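Local coordinates for protein phenolic acid decarboxylase (Sedimentibacter hydroxybenzoicus, PDB 7AE5) that is an oxygen-sensitive enzyme that catalyses the reversible decarboxylation of 4-hydroxybenzoate and 3,4-dihydroxybenzoate, using prenylated FMN and manganese, at residues Ile134-Lys145 / Phe305-Glu316; Thr166-Arg174 / Thr271-Phe279. All coordinates share one frame; numbering follows the deposited sequence.

How the contacts relate
Going from the N terminus, the chain first lays down 134-145, then 166-174. It returns at 271-279 and finally at 305-316. Contact 1 therefore closes the outer loop, and contact 2 closes a shorter one that falls wholly within it. The two meet in the curled antiparallel sheet of the Rift-related domain. There strand 142-143 of contact 1 pairs with strand 169-173 of contact 2, with Ile143 N 2.6 Å from Ile169 O. Contact 1 ties this sheet to strand 304-306, an edge strand, within this chain, of a small mixed sheet that includes strands 21-24, 50-53 and 62-65. Contact 2 joins strands 169-173 and 271-273 beside the predicted flavin site.

Contact 1 of 2, residues Ile134-Lys145 / Phe305-Glu316; sequences INEQDGGFYISK and FENLYLGIPWTE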
loop_
_atom_site.group_PDB
_atom_site.type_symbol
_atom_site.label_atom_id
_atom_site.label_comp_id
_atom_site.label_asym_id
_atom_site.label_seq_id
_atom_site.Cartn_x
_atom_site.Cartn_y
_atom_site.Cartn_z
ATOM N N ILE C 134 39.335 -16.156 17.952
ATOM C CA ILE C 134 38.941 -15.821 16.586
ATOM C C ILE C 134 38.436 -14.385 16.509
ATOM O O ILE C 134 38.851 -13.610 15.642
ATOM C CB ILE C 134 37.889 -16.820 16.074
ATOM C CG1 ILE C 134 38.370 -18.254 16.305
ATOM C CG2 ILE C 134 37.594 -16.575 14.602
ATOM C CD1 ILE C 134 37.391 -19.305 15.851
ATOM N N ASN C 135 37.526 -14.010 17.400
ATOM C CA ASN C 135 37.023 -12.647 17.434
ATOM C C ASN C 135 37.220 -12.058 18.823
ATOM O O ASN C 135 37.394 -12.778 19.809
ATOM C CB ASN C 135 35.550 -12.584 17.017
ATOM C CG ASN C 135 35.382 -12.448 15.514
ATOM O OD1 ASN C 135 35.932 -11.535 14.897
ATOM N ND2 ASN C 135 34.625 -13.361 14.918
ATOM N N GLU C 136 37.187 -10.724 18.881
ATOM C CA GLU C 136 37.623 -10.010 20.079
ATOM C C GLU C 136 36.787 -10.381 21.299
ATOM O O GLU C 136 37.328 -10.547 22.399
ATOM C CB GLU C 136 37.568 -8.503 19.834
ATOM C CG GLU C 136 38.928 -7.835 19.736
ATOM C CD GLU C 136 38.856 -6.337 19.967
ATOM O OE1 GLU C 136 38.448 -5.923 21.074
ATOM O OE2 GLU C 136 39.206 -5.573 19.042
ATOM N N GLN C 137 35.472 -10.516 21.131
ATOM C CA GLN C 137 34.562 -10.703 22.253
ATOM C C GLN C 137 34.134 -12.153 22.436
ATOM O O GLN C 137 33.161 -12.419 23.150
ATOM C CB GLN C 137 33.334 -9.807 22.093
ATOM C CG GLN C 137 33.670 -8.330 22.026
ATOM C CD GLN C 137 34.226 -7.802 23.334
ATOM O OE1 GLN C 137 33.660 -8.034 24.401
ATOM N NE2 GLN C 137 35.345 -7.092 23.257
ATOM N N ASP C 138 34.838 -13.093 21.816
ATOM C CA ASP C 138 34.549 -14.498 22.049
ATOM C C ASP C 138 34.846 -14.868 23.498
ATOM O O ASP C 138 35.791 -14.363 24.110
ATOM C CB ASP C 138 35.366 -15.376 21.106
ATOM C CG ASP C 138 34.911 -15.262 19.666
ATOM O OD1 ASP C 138 33.866 -14.622 19.416
ATOM O OD2 ASP C 138 35.596 -15.818 18.783
ATOM N N GLY C 139 34.016 -15.760 24.046
ATOM C CA GLY C 139 34.189 -16.226 25.413
ATOM C C GLY C 139 35.483 -16.976 25.658
ATOM O O GLY C 139 35.965 -17.001 26.795
ATOM N N GLY C 140 36.049 -17.586 24.629
ATOM C CA GLY C 140 37.300 -18.293 24.762
ATOM C C GLY C 140 37.907 -18.574 23.406
ATOM O O GLY C 140 37.534 -17.967 22.401
ATOM N N PHE C 141 38.857 -19.506 23.385
ATOM C CA PHE C 141 39.469 -19.960 22.142
ATOM C C PHE C 141 38.600 -21.058 21.543
ATOM O O PHE C 141 38.187 -21.982 22.250
ATOM C CB PHE C 141 40.890 -20.470 22.388
ATOM C CG PHE C 141 41.752 -19.520 23.178
ATOM C CD1 PHE C 141 41.600 -18.147 23.051
ATOM C CD2 PHE C 141 42.712 -20.003 24.052
ATOM C CE1 PHE C 141 42.391 -17.277 23.782
ATOM C CE2 PHE C 141 43.507 -19.138 24.783
ATOM C CZ PHE C 141 43.346 -17.774 24.648
ATOM N N TYR C 142 38.319 -20.954 20.247
ATOM C CA TYR C 142 37.304 -21.779 19.609
ATOM C C TYR C 142 37.902 -22.655 18.518
ATOM O O TYR C 142 38.760 -22.212 17.748
ATOM C CB TYR C 142 36.203 -20.911 19.003
ATOM C CG TYR C 142 35.009 -20.704 19.905
ATOM C CD1 TYR C 142 35.038 -19.764 20.926
ATOM C CD2 TYR C 142 33.846 -21.440 19.726
ATOM C CE1 TYR C 142 33.943 -19.566 21.748
ATOM C CE2 TYR C 142 32.749 -21.251 20.542
ATOM C CZ TYR C 142 32.802 -20.313 21.548
ATOM O OH TYR C 142 31.709 -20.129 22.356
ATOM N N ILE C 143 37.437 -23.899 18.466
ATOM C CA ILE C 143 37.625 -24.767 17.309
ATOM C C ILE C 143 36.393 -24.588 16.430
ATOM O O ILE C 143 35.297 -25.028 16.786
ATOM C CB ILE C 143 37.811 -26.231 17.727
ATOM C CG1 ILE C 143 38.993 -26.367 18.687
ATOM C CG2 ILE C 143 38.008 -27.115 16.510
ATOM C CD1 ILE C 143 39.031 -27.691 19.411
ATOM N N SER C 144 36.567 -23.935 15.283
ATOM C CA SER C 144 35.444 -23.431 14.504
ATOM C C SER C 144 35.191 -24.189 13.208
ATOM O O SER C 144 34.276 -23.817 12.465
ATOM C CB SER C 144 35.657 -21.947 14.191
ATOM O OG SER C 144 36.586 -21.786 13.134
ATOM N N LYS C 145 35.960 -25.237 12.911
ATOM C CA LYS C 145 35.787 -25.940 11.645
ATOM C C LYS C 145 35.851 -27.453 11.828
ATOM O O LYS C 145 36.313 -28.172 10.936
ATOM C CB LYS C 145 36.833 -25.491 10.624
ATOM C CG LYS C 145 36.388 -25.615 9.178
ATOM C CD LYS C 145 37.546 -25.363 8.238
ATOM C CE LYS C 145 37.101 -25.409 6.791
ATOM N NZ LYS C 145 38.217 -25.024 5.885
ATOM N N PHE C 305 46.336 -27.578 12.322
ATOM C CA PHE C 305 45.083 -27.089 12.892
ATOM C C PHE C 305 44.338 -26.310 11.816
ATOM O O PHE C 305 44.589 -25.121 11.604
ATOM C CB PHE C 305 45.357 -26.224 14.119
ATOM C CG PHE C 305 44.114 -25.700 14.795
ATOM C CD1 PHE C 305 42.907 -26.372 14.686
ATOM C CD2 PHE C 305 44.160 -24.536 15.549
ATOM C CE1 PHE C 305 41.768 -25.892 15.309
ATOM C CE2 PHE C 305 43.023 -24.051 16.176
ATOM C CZ PHE C 305 41.827 -24.731 16.056
ATOM N N GLU C 306 43.413 -26.983 11.136
ATOM C CA GLU C 306 42.584 -26.338 10.123
ATOM C C GLU C 306 41.422 -25.645 10.821
ATOM O O GLU C 306 40.479 -26.300 11.275
ATOM C CB GLU C 306 42.087 -27.356 9.101
ATOM C CG GLU C 306 41.298 -26.733 7.953
ATOM C CD GLU C 306 40.335 -27.704 7.294
ATOM O OE1 GLU C 306 40.256 -28.866 7.742
ATOM O OE2 GLU C 306 39.659 -27.304 6.323
ATOM N N ASN C 307 41.492 -24.320 10.914
ATOM C CA ASN C 307 40.479 -23.532 11.595
ATOM C C ASN C 307 39.929 -22.478 10.647
ATOM O O ASN C 307 40.515 -22.181 9.604
ATOM C CB ASN C 307 41.039 -22.871 12.859
ATOM C CG ASN C 307 40.030 -22.829 13.987
ATOM O OD1 ASN C 307 39.160 -23.695 14.092
ATOM N ND2 ASN C 307 40.146 -21.824 14.848
ATOM N N LEU C 308 38.790 -21.908 11.032
ATOM C CA LEU C 308 38.036 -21.002 10.179
ATOM C C LEU C 308 37.815 -19.676 10.887
ATOM O O LEU C 308 37.496 -19.644 12.079
ATOM C CB LEU C 308 36.684 -21.631 9.784
ATOM C CG LEU C 308 35.526 -20.792 9.226
ATOM C CD1 LEU C 308 34.656 -21.667 8.346
ATOM C CD2 LEU C 308 34.664 -20.180 10.330
ATOM N N TYR C 309 37.982 -18.583 10.149
ATOM C CA TYR C 309 37.561 -17.272 10.616
ATOM C C TYR C 309 36.196 -16.931 10.032
ATOM O O TYR C 309 35.938 -17.164 8.848
ATOM C CB TYR C 309 38.558 -16.175 10.233
ATOM C CG TYR C 309 38.043 -14.792 10.583
ATOM C CD1 TYR C 309 38.084 -14.329 11.892
ATOM C CD2 TYR C 309 37.483 -13.968 9.613
ATOM C CE1 TYR C 309 37.602 -13.077 12.223
ATOM C CE2 TYR C 309 36.997 -12.716 9.935
ATOM C CZ TYR C 309 37.059 -12.276 11.242
ATOM O OH TYR C 309 36.577 -11.029 11.575
ATOM N N LEU C 310 35.328 -16.369 10.869
ATOM C CA LEU C 310 34.056 -15.830 10.418
ATOM C C LEU C 310 33.846 -14.457 11.039
ATOM O O LEU C 310 34.280 -14.187 12.163
ATOM C CB LEU C 310 32.875 -16.761 10.760
ATOM C CG LEU C 310 32.223 -16.699 12.143
ATOM C CD1 LEU C 310 30.919 -17.481 12.133
ATOM C CD2 LEU C 310 33.160 -17.240 13.210
ATOM N N GLY C 311 33.192 -13.585 10.279
ATOM C CA GLY C 311 32.926 -12.230 10.713
ATOM C C GLY C 311 31.823 -11.611 9.886
ATOM O O GLY C 311 30.821 -12.271 9.589
ATOM N N ILE C 312 31.989 -10.352 9.501
ATOM C CA ILE C 312 31.027 -9.702 8.618
ATOM C C ILE C 312 31.158 -10.333 7.236
ATOM O O ILE C 312 32.257 -10.345 6.662
ATOM C CB ILE C 312 31.237 -8.181 8.577
ATOM C CG1 ILE C 312 30.751 -7.552 9.887
ATOM C CG2 ILE C 312 30.510 -7.577 7.384
ATOM C CD1 ILE C 312 31.416 -6.236 10.225
ATOM N N PRO C 313 30.078 -10.882 6.680
ATOM C CA PRO C 313 30.178 -11.585 5.396
ATOM C C PRO C 313 30.641 -10.658 4.281
ATOM O O PRO C 313 30.404 -9.449 4.313
ATOM C CB PRO C 313 28.747 -12.083 5.154
ATOM C CG PRO C 313 28.117 -12.102 6.509
ATOM C CD PRO C 313 28.717 -10.942 7.237
ATOM N N TRP C 314 31.306 -11.237 3.280
ATOM C CA TRP C 314 31.556 -12.676 3.201
ATOM C C TRP C 314 32.873 -13.074 3.860
ATOM O O TRP C 314 33.867 -12.349 3.783
ATOM C CB TRP C 314 31.561 -13.140 1.740
ATOM C CG TRP C 314 30.218 -13.560 1.217
ATOM C CD1 TRP C 314 29.018 -12.949 1.447
ATOM C CD2 TRP C 314 29.940 -14.684 0.373
ATOM N NE1 TRP C 314 28.011 -13.626 0.800
ATOM C CE2 TRP C 314 28.551 -14.695 0.135
ATOM C CE3 TRP C 314 30.730 -15.688 -0.197
ATOM C CZ2 TRP C 314 27.937 -15.667 -0.654
ATOM C CZ3 TRP C 314 30.118 -16.652 -0.980
ATOM C CH2 TRP C 314 28.736 -16.632 -1.203
ATOM N N THR C 315 32.865 -14.229 4.516
ATOM C CA THR C 315 34.087 -14.852 5.010
ATOM C C THR C 315 34.068 -16.295 4.510
ATOM O O THR C 315 33.291 -16.664 3.621
ATOM C CB THR C 315 34.218 -14.754 6.539
ATOM O OG1 THR C 315 33.151 -15.465 7.171
ATOM C CG2 THR C 315 34.196 -13.301 6.997
ATOM N N GLU C 316 34.931 -17.139 5.083
ATOM C CA GLU C 316 34.998 -18.531 4.647
ATOM C C GLU C 316 33.680 -19.256 4.898
ATOM O O GLU C 316 33.266 -20.098 4.093
ATOM C CB GLU C 316 36.146 -19.250 5.352
ATOM C CG GLU C 316 36.399 -20.639 4.819
ATOM C CD GLU C 316 37.440 -21.391 5.617
ATOM O OE1 GLU C 316 38.061 -20.787 6.518
ATOM O OE2 GLU C 316 37.640 -22.591 5.339
HETATM O O HOH W 1 38.607 -25.993 13.553
HETATM O O HOH W 2 38.976 -28.486 10.530
#
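Asn307 turns its side-chain amide onto the backbone of Tyr142 and Ser144. Asn307 OD1 accepts from Ser144 N at 2.9 Å, nearly straight at 171°. Asn307 ND2 donates to Tyr142 O at 3.2 Å. The amide thus bonds to strand 142-143 much as a neighbouring strand would. Asn307 CB also lies over one face of the Phe305 ring, whose edge meets Ile143 CG2. Next to this, Ser144 OG gives a 2.6 Å bond to a lone pair of Leu308 O, in the carbonyl plane. A chi1 of 78° places OG between the backbone N and the carbonyl carbon, facing Leu308. A water in this packed part accepts from Lys145 N and donates to Glu306 O. Further along, Ile134 CG2 packs 3.6 Å from Tyr309 CD1, and Asn135 ND2 bonds Leu310 O at 2.9 Å.

The looser side begins beyond Asn135, where the chain turns away. Glu136 and Gln137 do not reach 305-316. Glu136 is exposed, while Gln137 bonds to the neighbouring ShdD chain.

Lys145 lies fully extended past Leu308 CB. Lys145 NZ forms salt bridges to Glu306 OE2 at 2.7 Å and Glu316 OE2 at 2.6 Å, and bonds His68 as well. Two carboxylates around one buried ammonium probably favour its charged form; through it 134-145 holds Glu306 and Glu316 together.

Contact 2 of 2, residues Thr166-Arg174 / Thr271-Phe279; sequences TYRIQVKDR and TVEGPFGEF
Strand 169-173 passes strand 271-273 with their N-to-C directions 136° apart and their axes 9.2 Å from each other, so it is side chains such as Arg168, Gln170 and Glu273 that bridge the gap. Both strands belong to the split-barrel, FMN-binding type of domain of the UbiD family. Arg168, Glu273 and Glu278 form the Glu-Arg-Glu network known from these enzymes. Arg168 holds the Glu273 carboxylate through NE and NH2, one nitrogen to each oxygen. Arg168 NE meets Glu273 OE2 at 2.9 Å in a straight bond of 177°, and Arg168 NH2 meets Glu273 OE1 at 3.1 Å. Both oxygens use syn lone pairs, and the two planes are nearly coplanar. Glu278 OE1 lies at the edge of the guanidinium, 3.5 Å from Arg168 NH1, a longer salt bridge. The Glu278 carboxylate stands almost upright to the guanidinium. Glu278 is the predicted proton donor, and Arg168 probably binds prenylated FMN. Phe276 CB lies over one face of the guanidinium, toward its rim. Gln170 OE1, at the end of an outstretched chain, accepts from Gly274 N, 2.8 Å away. Lys172 NZ reaches Val272 O weakly and forms its salt bridge with Glu291. A water links Arg168 O and Gln170 N to Glu273 OE2, the oxygen that Tyr142 OH also bonds.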
loop_
_atom_site.group_PDB
_atom_site.type_symbol
_atom_site.label_atom_id
_atom_site.label_comp_id
_atom_site.label_asym_id
_atom_site.label_seq_id
_atom_site.Cartn_x
_atom_site.Cartn_y
_atom_site.Cartn_z
ATOM N N THR C 166 28.916 -29.701 11.446
ATOM C CA THR C 166 29.859 -28.725 11.981
ATOM C C THR C 166 29.204 -27.966 13.126
ATOM O O THR C 166 28.109 -27.419 12.969
ATOM C CB THR C 166 30.321 -27.742 10.905
ATOM O OG1 THR C 166 29.180 -27.201 10.227
ATOM C CG2 THR C 166 31.228 -28.435 9.902
ATOM N N TYR C 167 29.878 -27.940 14.273
ATOM C CA TYR C 167 29.397 -27.231 15.448
ATOM C C TYR C 167 30.573 -26.522 16.096
ATOM O O TYR C 167 31.674 -27.074 16.165
ATOM C CB TYR C 167 28.731 -28.190 16.443
ATOM C CG TYR C 167 27.695 -29.087 15.802
ATOM C CD1 TYR C 167 26.495 -28.568 15.336
ATOM C CD2 TYR C 167 27.927 -30.447 15.645
ATOM C CE1 TYR C 167 25.549 -29.381 14.741
ATOM C CE2 TYR C 167 26.986 -31.268 15.053
ATOM C CZ TYR C 167 25.798 -30.729 14.602
ATOM O OH TYR C 167 24.858 -31.540 14.010
ATOM N N ARG C 168 30.340 -25.297 16.557
ATOM C CA ARG C 168 31.411 -24.535 17.182
ATOM C C ARG C 168 31.817 -25.181 18.502
ATOM O O ARG C 168 30.973 -25.631 19.285
ATOM C CB ARG C 168 30.987 -23.080 17.390
ATOM C CG ARG C 168 29.979 -22.843 18.499
ATOM C CD ARG C 168 29.314 -21.493 18.326
ATOM N NE ARG C 168 28.656 -21.045 19.545
ATOM C CZ ARG C 168 27.568 -20.289 19.569
ATOM N NH1 ARG C 168 26.980 -19.891 18.453
ATOM N NH2 ARG C 168 27.059 -19.920 20.741
ATOM N N ILE C 169 33.124 -25.244 18.735
ATOM C CA ILE C 169 33.700 -25.961 19.864
ATOM C C ILE C 169 34.514 -24.963 20.673
ATOM O O ILE C 169 35.601 -24.549 20.246
ATOM C CB ILE C 169 34.570 -27.139 19.402
ATOM C CG1 ILE C 169 33.737 -28.142 18.600
ATOM C CG2 ILE C 169 35.224 -27.821 20.585
ATOM C CD1 ILE C 169 32.669 -28.837 19.413
ATOM N N GLN C 170 33.997 -24.568 21.834
ATOM C CA GLN C 170 34.717 -23.670 22.728
ATOM C C GLN C 170 35.600 -24.490 23.659
ATOM O O GLN C 170 35.106 -25.361 24.381
ATOM C CB GLN C 170 33.764 -22.803 23.548
ATOM C CG GLN C 170 34.505 -21.849 24.479
ATOM C CD GLN C 170 33.583 -21.018 25.346
ATOM O OE1 GLN C 170 32.373 -20.988 25.133
ATOM N NE2 GLN C 170 34.155 -20.336 26.331
ATOM N N VAL C 171 36.897 -24.200 23.649
ATOM C CA VAL C 171 37.819 -24.850 24.571
ATOM C C VAL C 171 37.548 -24.330 25.976
ATOM O O VAL C 171 37.669 -23.129 26.244
ATOM C CB VAL C 171 39.276 -24.606 24.156
ATOM C CG1 VAL C 171 40.229 -25.202 25.183
ATOM C CG2 VAL C 171 39.536 -25.185 22.776
ATOM N N LYS C 172 37.164 -25.232 26.879
ATOM C CA LYS C 172 36.920 -24.879 28.272
ATOM C C LYS C 172 38.101 -25.187 29.179
ATOM O O LYS C 172 38.314 -24.472 30.163
ATOM C CB LYS C 172 35.679 -25.610 28.797
ATOM C CG LYS C 172 34.386 -25.222 28.095
ATOM C CD LYS C 172 34.070 -23.749 28.300
ATOM C CE LYS C 172 32.589 -23.467 28.107
ATOM N NZ LYS C 172 31.779 -23.889 29.282
ATOM N N ASP C 173 38.871 -26.224 28.869
ATOM C CA ASP C 173 40.048 -26.598 29.644
ATOM C C ASP C 173 40.969 -27.402 28.729
ATOM O O ASP C 173 40.704 -27.547 27.531
ATOM C CB ASP C 173 39.644 -27.371 30.906
ATOM C CG ASP C 173 40.730 -27.373 31.967
ATOM O OD1 ASP C 173 41.906 -27.141 31.617
ATOM O OD2 ASP C 173 40.407 -27.605 33.152
ATOM N N ARG C 174 42.062 -27.923 29.295
ATOM C CA ARG C 174 43.006 -28.710 28.510
ATOM C C ARG C 174 42.377 -29.978 27.945
ATOM O O ARG C 174 42.846 -30.486 26.921
ATOM C CB ARG C 174 44.227 -29.070 29.361
ATOM N N THR C 271 27.350 -25.202 31.381
ATOM C CA THR C 271 28.294 -24.143 31.707
ATOM C C THR C 271 28.227 -23.065 30.637
ATOM O O THR C 271 27.790 -23.305 29.508
ATOM C CB THR C 271 29.730 -24.669 31.831
ATOM O OG1 THR C 271 30.115 -25.293 30.602
ATOM C CG2 THR C 271 29.841 -25.678 32.966
ATOM N N VAL C 272 28.679 -21.869 31.008
ATOM C CA VAL C 272 28.600 -20.696 30.145
ATOM C C VAL C 272 29.429 -20.900 28.885
ATOM O O VAL C 272 30.663 -20.953 28.939
ATOM C CB VAL C 272 29.055 -19.431 30.896
ATOM C CG1 VAL C 272 28.743 -18.191 30.078
ATOM C CG2 VAL C 272 28.384 -19.358 32.254
ATOM N N GLU C 273 28.755 -21.015 27.745
ATOM C CA GLU C 273 29.398 -21.088 26.441
ATOM C C GLU C 273 29.087 -19.821 25.656
ATOM O O GLU C 273 27.955 -19.329 25.677
ATOM C CB GLU C 273 28.930 -22.318 25.659
ATOM C CG GLU C 273 29.704 -22.583 24.377
ATOM C CD GLU C 273 29.090 -21.905 23.162
ATOM O OE1 GLU C 273 27.973 -21.357 23.279
ATOM O OE2 GLU C 273 29.728 -21.921 22.088
ATOM N N GLY C 274 30.093 -19.296 24.966
ATOM C CA GLY C 274 29.928 -18.081 24.208
ATOM C C GLY C 274 30.466 -16.868 24.938
ATOM O O GLY C 274 30.969 -16.966 26.062
ATOM N N PRO C 275 30.370 -15.685 24.308
ATOM C CA PRO C 275 29.757 -15.497 22.990
ATOM C C PRO C 275 30.664 -15.938 21.847
ATOM O O PRO C 275 31.847 -16.203 22.052
ATOM C CB PRO C 275 29.503 -13.982 22.922
ATOM C CG PRO C 275 30.090 -13.390 24.178
ATOM C CD PRO C 275 30.936 -14.432 24.829
ATOM N N PHE C 276 30.094 -16.030 20.651
ATOM C CA PHE C 276 30.849 -16.409 19.468
ATOM C C PHE C 276 30.124 -15.865 18.251
ATOM O O PHE C 276 28.923 -15.587 18.294
ATOM C CB PHE C 276 31.022 -17.930 19.365
ATOM C CG PHE C 276 31.992 -18.361 18.297
ATOM C CD1 PHE C 276 33.352 -18.158 18.455
ATOM C CD2 PHE C 276 31.541 -18.967 17.134
ATOM C CE1 PHE C 276 34.243 -18.548 17.474
ATOM C CE2 PHE C 276 32.428 -19.363 16.150
ATOM C CZ PHE C 276 33.781 -19.153 16.321
ATOM N N GLY C 277 30.874 -15.714 17.163
ATOM C CA GLY C 277 30.287 -15.241 15.933
ATOM C C GLY C 277 29.313 -16.235 15.334
ATOM O O GLY C 277 29.370 -17.440 15.580
ATOM N N GLU C 278 28.384 -15.702 14.547
ATOM C CA GLU C 278 27.448 -16.500 13.774
ATOM C C GLU C 278 27.393 -15.942 12.360
ATOM O O GLU C 278 27.782 -14.798 12.110
ATOM C CB GLU C 278 26.048 -16.514 14.411
ATOM C CG GLU C 278 26.067 -16.629 15.934
ATOM C CD GLU C 278 24.781 -17.195 16.506
ATOM O OE1 GLU C 278 24.585 -18.426 16.419
ATOM O OE2 GLU C 278 23.970 -16.412 17.047
ATOM N N PHE C 279 26.897 -16.761 11.429
ATOM C CA PHE C 279 26.967 -16.416 10.011
ATOM C C PHE C 279 26.226 -15.129 9.630
ATOM O O PHE C 279 26.565 -14.536 8.599
ATOM C CB PHE C 279 26.479 -17.590 9.145
ATOM C CG PHE C 279 25.014 -17.900 9.277
ATOM C CD1 PHE C 279 24.084 -17.278 8.458
ATOM C CD2 PHE C 279 24.570 -18.836 10.196
ATOM C CE1 PHE C 279 22.738 -17.564 8.574
ATOM C CE2 PHE C 279 23.222 -19.131 10.313
ATOM C CZ PHE C 279 22.305 -18.493 9.502
HETATM O O HOH W 3 31.047 -24.453 22.058
HETATM O O HOH W 4 31.733 -18.914 27.898
#